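PDB 3R9T: EchA1_1 from Mycobacterium avium subsp. paratuberculosis, which probably catalyses the reversible hydration of enoyl-CoA thioesters to 3-hydroxyacyl-CoA in fatty acid metabolism. Local coordinates for residues 93-98 and 120-125. Numbering follows the deposited sequence.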
# COMPACT_ATOMS: atom_id res chain seq x y z
N ALA B 93 15.12 12.85 16.24
CA ALA B 93 14.78 14.26 16.03
C ALA B 93 13.63 14.73 16.92
O ALA B 93 13.08 15.80 16.71
CB ALA B 93 14.47 14.56 14.52
N GLY B 94 13.28 13.93 17.93
CA GLY B 94 12.09 14.20 18.73
C GLY B 94 10.82 14.19 17.90
O GLY B 94 9.83 14.79 18.30
N TYR B 95 10.84 13.47 16.78
CA TYR B 95 9.84 13.64 15.72
C TYR B 95 9.23 12.35 15.18
O TYR B 95 8.03 12.29 14.99
CB TYR B 95 10.48 14.41 14.55
CG TYR B 95 9.52 14.92 13.48
CD1 TYR B 95 8.89 16.15 13.62
CD2 TYR B 95 9.27 14.19 12.32
CE1 TYR B 95 8.03 16.64 12.67
CE2 TYR B 95 8.38 14.67 11.35
CZ TYR B 95 7.80 15.93 11.51
OH TYR B 95 6.91 16.45 10.59
N VAL B 96 10.06 11.34 14.90
CA VAL B 96 9.60 10.17 14.11
C VAL B 96 8.68 9.20 14.85
O VAL B 96 7.99 8.39 14.22
CB VAL B 96 10.75 9.39 13.46
CG1 VAL B 96 11.58 10.28 12.55
CG2 VAL B 96 11.61 8.66 14.51
N ARG B 97 8.69 9.27 16.18
CA ARG B 97 7.75 8.52 17.03
C ARG B 97 7.03 9.49 17.97
O ARG B 97 6.80 9.18 19.13
CB ARG B 97 8.50 7.46 17.84
CG ARG B 97 7.68 6.32 18.35
CD ARG B 97 8.64 5.27 18.91
NE ARG B 97 7.99 4.06 19.39
CZ ARG B 97 8.63 3.06 19.99
NH1 ARG B 97 9.94 3.12 20.22
NH2 ARG B 97 7.95 1.99 20.39
N HIS B 98 6.69 10.66 17.45
CA HIS B 98 6.04 11.72 18.21
C HIS B 98 4.73 12.11 17.54
O HIS B 98 4.64 13.13 16.88
CB HIS B 98 6.98 12.92 18.28
CG HIS B 98 6.57 13.97 19.27
ND1 HIS B 98 7.42 14.99 19.62
CD2 HIS B 98 5.43 14.16 19.98
CE1 HIS B 98 6.82 15.77 20.51
NE2 HIS B 98 5.62 15.28 20.75
N ALA B 120 10.52 12.93 6.47
CA ALA B 120 9.45 13.02 5.47
C ALA B 120 8.43 11.91 5.66
O ALA B 120 7.22 12.16 5.68
CB ALA B 120 10.05 12.98 4.02
N LEU B 121 8.92 10.68 5.84
CA LEU B 121 8.05 9.53 6.06
C LEU B 121 7.19 9.72 7.31
O LEU B 121 6.02 9.38 7.30
CB LEU B 121 8.87 8.26 6.15
CG LEU B 121 9.60 7.76 4.91
CD1 LEU B 121 10.58 6.69 5.27
CD2 LEU B 121 8.55 7.22 3.95
N ALA B 122 7.76 10.30 8.35
CA ALA B 122 7.07 10.50 9.61
C ALA B 122 6.05 11.66 9.55
O ALA B 122 5.18 11.78 10.41
CB ALA B 122 8.11 10.76 10.70
N SER B 123 6.19 12.54 8.56
CA SER B 123 5.26 13.66 8.37
C SER B 123 3.95 13.22 7.67
O SER B 123 3.95 12.25 6.91
CB SER B 123 5.95 14.78 7.56
OG SER B 123 7.17 15.22 8.16
N ASP B 124 2.86 13.97 7.86
CA ASP B 124 1.63 13.65 7.16
C ASP B 124 1.73 13.91 5.65
O ASP B 124 1.22 13.12 4.85
CB ASP B 124 0.45 14.43 7.72
CG ASP B 124 0.17 14.12 9.16
OD1 ASP B 124 0.22 12.92 9.52
OD2 ASP B 124 -0.12 15.09 9.91
N LEU B 125 2.37 15.03 5.30
CA LEU B 125 2.45 15.54 3.93
C LEU B 125 3.86 16.06 3.69
O LEU B 125 4.57 16.45 4.63
CB LEU B 125 1.44 16.67 3.72
CG LEU B 125 -0.01 16.26 4.00
CD1 LEU B 125 -0.92 17.50 4.14
CD2 LEU B 125 -0.50 15.29 2.94
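V96 and A122 bring the backbones of 93-98 and 120-125 to a CA-CA distance of 5.2 Å, where the loop preceding strand 104-108 meets the last turn of helix 115-122 in the crotonase fold. The pairing illustrates how a helix and a loop can be joined by one methyl group and one polar link. The CB of A122 points at the loop and is met by V96 twice, by CA at 3.8 Å and by CG1 at 4.0 Å. The same methyl lies 4.0 Å from CD2 of Y95, approaching the ring obliquely. With CG anti to the backbone N (chi1 -168°), the Y95 side chain carries its ring past A122, and its hydroxyl reaches S123. V41 and L45 of helix 35-50 and T104 of the neighbouring strand also pack on this tyrosine. Within the loop, ND1 of H98 donates to O of G94 at 2.8 Å, with the acceptor in the imidazole plane, tying the two ends of the turn that carries Y95 and V96. On the helix side, carbonyls of L121 and S123 accept bonds from K160 of a second subunit, which places this part of the chain at a subunit interface. The V96 side chain is about 8 Å from the bound benzoic acid. The buried S123 OG is gripped twice: it is bonded to O of L119, one turn earlier, in helix 115-122, and it accepts the bond from Y95 OH, 2.7 Å away, near the plane of the phenol ring.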